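Serine protease inhibitor infestin (Triatoma infestans, PDB 2ERW) inhibits the serine protease factor XIIa as infestin 4, a Kazal-type domain of a longer secreted protein. Local coordinates at residues A[21-26]-A[38-43]. Sequence-based numbering, arbitrary orientation.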
ATOM      1  N   LYS A  21      -6.054  -1.872   1.776  1.00 21.98           N
ATOM      2  CA  LYS A  21      -5.817  -0.661   1.007  1.00 22.34           C
ATOM      3  C   LYS A  21      -4.626  -0.873   0.112  1.00 21.82           C
ATOM      4  O   LYS A  21      -3.630  -1.458   0.515  1.00 21.76           O
ATOM      5  CB  LYS A  21      -5.520   0.503   1.939  1.00 22.78           C
ATOM      6  CG  LYS A  21      -5.285   1.818   1.259  1.00 25.63           C
ATOM      7  CD  LYS A  21      -5.256   2.939   2.273  1.00 27.01           C
ATOM      8  CE  LYS A  21      -5.085   4.288   1.609  1.00 30.43           C
ATOM      9  NZ  LYS A  21      -5.285   5.419   2.551  0.50 29.09           N
ATOM     10  N   THR A  22      -4.722  -0.383  -1.112  1.00 21.23           N
ATOM     11  CA  THR A  22      -3.597  -0.373  -1.998  1.00 21.49           C
ATOM     12  C   THR A  22      -2.691   0.768  -1.647  1.00 21.09           C
ATOM     13  O   THR A  22      -3.115   1.848  -1.360  1.00 21.50           O
ATOM     14  CB  THR A  22      -4.058  -0.209  -3.423  1.00 21.57           C
ATOM     15  OG1 THR A  22      -4.888  -1.330  -3.745  1.00 21.76           O
ATOM     16  CG2 THR A  22      -2.888  -0.153  -4.375  1.00 23.10           C
ATOM     17  N   TYR A  23      -1.404   0.477  -1.657  1.00 21.19           N
ATOM     18  CA  TYR A  23      -0.401   1.511  -1.489  1.00 20.87           C
ATOM     19  C   TYR A  23       0.344   1.682  -2.784  1.00 20.84           C
ATOM     20  O   TYR A  23       0.572   0.718  -3.518  1.00 21.65           O
ATOM     21  CB  TYR A  23       0.524   1.147  -0.327  1.00 21.59           C
ATOM     22  CG  TYR A  23      -0.252   1.270   0.931  1.00 20.49           C
ATOM     23  CD1 TYR A  23      -0.326   2.486   1.576  1.00 21.27           C
ATOM     24  CD2 TYR A  23      -0.989   0.221   1.421  1.00 20.79           C
ATOM     25  CE1 TYR A  23      -1.088   2.650   2.697  1.00 21.35           C
ATOM     26  CE2 TYR A  23      -1.775   0.363   2.540  1.00 20.67           C
ATOM     27  CZ  TYR A  23      -1.802   1.586   3.182  1.00 21.03           C
ATOM     28  OH  TYR A  23      -2.570   1.799   4.286  1.00 21.95           O
ATOM     29  N   GLY A  24       0.739   2.911  -3.046  1.00 20.66           N
ATOM     30  CA  GLY A  24       1.280   3.232  -4.332  1.00 21.54           C
ATOM     31  C   GLY A  24       2.619   2.622  -4.580  1.00 21.02           C
ATOM     32  O   GLY A  24       3.019   2.505  -5.724  1.00 22.70           O
ATOM     33  N   ASN A  25       3.329   2.277  -3.519  1.00 20.70           N
ATOM     34  CA  ASN A  25       4.541   1.507  -3.618  1.00 20.71           C
ATOM     35  C   ASN A  25       4.856   1.039  -2.226  1.00 20.01           C
ATOM     36  O   ASN A  25       4.210   1.439  -1.267  1.00 20.33           O
ATOM     37  CB  ASN A  25       5.676   2.281  -4.291  1.00 20.61           C
ATOM     38  CG  ASN A  25       5.968   3.605  -3.623  1.00 20.79           C
ATOM     39  OD1 ASN A  25       6.090   3.694  -2.405  1.00 20.58           O
ATOM     40  ND2 ASN A  25       6.152   4.628  -4.432  1.00 21.22           N
ATOM     41  N   PRO A  26       5.786   0.107  -2.107  1.00 20.07           N
ATOM     42  CA  PRO A  26       6.100  -0.378  -0.787  1.00 20.17           C
ATOM     43  C   PRO A  26       6.596   0.680   0.166  1.00 19.74           C
ATOM     44  O   PRO A  26       6.336   0.598   1.350  1.00 20.38           O
ATOM     45  CB  PRO A  26       7.183  -1.430  -1.047  1.00 20.52           C
ATOM     46  CG  PRO A  26       6.829  -1.915  -2.418  1.00 21.63           C
ATOM     47  CD  PRO A  26       6.387  -0.709  -3.177  1.00 21.25           C
ATOM     48  N   PRO A  38      -1.042   0.862  12.413  1.00 18.23           N
ATOM     49  CA  PRO A  38      -0.175  -0.048  13.137  1.00 18.90           C
ATOM     50  C   PRO A  38      -0.351  -1.468  12.660  1.00 19.51           C
ATOM     51  O   PRO A  38      -1.479  -1.939  12.495  1.00 20.61           O
ATOM     52  CB  PRO A  38      -0.680   0.067  14.561  1.00 18.27           C
ATOM     53  CG  PRO A  38      -1.288   1.430  14.601  1.00 18.49           C
ATOM     54  CD  PRO A  38      -1.919   1.637  13.312  1.00 17.92           C
ATOM     55  N   GLY A  39       0.768  -2.131  12.412  1.00 19.94           N
ATOM     56  CA  GLY A  39       0.746  -3.551  12.090  1.00 20.17           C
ATOM     57  C   GLY A  39       0.532  -3.774  10.613  1.00 20.86           C
ATOM     58  O   GLY A  39       0.434  -4.902  10.166  1.00 21.41           O
ATOM     59  N   LEU A  40       0.458  -2.698   9.840  1.00 19.66           N
ATOM     60  CA  LEU A  40       0.210  -2.837   8.424  1.00 20.32           C
ATOM     61  C   LEU A  40       1.295  -3.667   7.786  1.00 20.79           C
ATOM     62  O   LEU A  40       2.475  -3.415   7.992  1.00 21.33           O
ATOM     63  CB  LEU A  40       0.201  -1.469   7.773  1.00 20.10           C
ATOM     64  CG  LEU A  40      -0.055  -1.442   6.274  1.00 20.08           C
ATOM     65  CD1 LEU A  40      -1.420  -1.990   5.956  1.00 21.93           C
ATOM     66  CD2 LEU A  40       0.057  -0.007   5.823  1.00 19.92           C
ATOM     67  N   LYS A  41       0.876  -4.630   6.971  1.00 21.06           N
ATOM     68  CA  LYS A  41       1.814  -5.481   6.263  1.00 21.61           C
ATOM     69  C   LYS A  41       1.490  -5.482   4.804  1.00 21.56           C
ATOM     70  O   LYS A  41       0.362  -5.288   4.395  1.00 21.45           O
ATOM     71  CB  LYS A  41       1.686  -6.923   6.741  1.00 22.76           C
ATOM     72  CG  LYS A  41       1.956  -7.117   8.226  1.00 25.77           C
ATOM     73  CD  LYS A  41       3.426  -6.891   8.515  1.00 30.12           C
ATOM     74  CE  LYS A  41       3.849  -7.541   9.824  0.75 32.56           C
ATOM     75  NZ  LYS A  41       5.324  -7.395   9.972  0.75 34.86           N
ATOM     76  N   LEU A  42       2.512  -5.746   4.011  1.00 21.35           N
ATOM     77  CA  LEU A  42       2.351  -5.890   2.587  1.00 21.27           C
ATOM     78  C   LEU A  42       1.914  -7.316   2.356  1.00 21.45           C
ATOM     79  O   LEU A  42       2.673  -8.257   2.619  1.00 22.25           O
ATOM     80  CB  LEU A  42       3.680  -5.589   1.915  1.00 20.98           C
ATOM     81  CG  LEU A  42       3.646  -5.302   0.431  1.00 21.44           C
ATOM     82  CD1 LEU A  42       5.016  -4.821   0.061  1.00 22.58           C
ATOM     83  CD2 LEU A  42       3.277  -6.529  -0.388  1.00 24.16           C
ATOM     84  N   VAL A  43       0.684  -7.491   1.900  1.00 21.72           N
ATOM     85  CA  VAL A  43       0.160  -8.840   1.760  1.00 22.16           C
ATOM     86  C   VAL A  43       0.310  -9.440   0.384  1.00 21.28           C
ATOM     87  O   VAL A  43       0.492 -10.648   0.253  1.00 21.22           O
ATOM     88  CB  VAL A  43      -1.284  -8.956   2.298  1.00 23.74           C
ATOM     89  CG1 VAL A  43      -1.338  -8.528   3.744  0.75 25.47           C
ATOM     90  CG2 VAL A  43      -2.233  -8.185   1.486  0.75 24.84           C
TER
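Tyr23 and Leu40 meet in the small core of this Kazal domain, their side chains arriving from opposite directions, and illustrate how so short a chain builds a hydrophobic centre from few residues. The leucine methyl CD2 does most of the touching: it lies obliquely against the phenol end of the ring, 3.6 Å from Tyr23 CZ, and 3.5 Å separates it from Tyr23 OH. The other methyl, Leu40 CD1, reaches the ring more loosely, 4.2 Å from Tyr23 CE2. With CG of Leu40 opposite the backbone N (chi1 -180°), the branched end is turned toward the tyrosine.

A second apolar contact, nearer the surface, joins Pro26 to Leu42, where Leu42 CD1 stands 4.2 Å from Pro26 CB. Here the extended leucine side chain (chi1 -163°, chi2 171°) spans much of the distance between backbones whose CA atoms, in Pro26 and Leu42, are 7.5 Å apart.

The polar end of the tyrosine is served from elsewhere: its OH hydrogen-bonds Asp19 OD2, which helps fix the ring beside Leu40. Replacing Tyr23 by an alanine removes ring and hydroxyl, and would probably open a gap beside Leu40 CD2 and leave Asp19 OD2 without its phenol partner.

Pro26 follows the N-cap residue Asn25 and begins helix 26-35. The Tyr23 ring also packs on Leu29 and Ala32 of that helix, and Leu40 on Ala32 and Ala33. Val15 of strand 15-17, antiparallel to strand 22-23, touches Tyr23, Pro26 and Leu42, and Val43 is backbone-bonded to Cys16 of the same strand; the contact thus lies between the helix and the small antiparallel sheet.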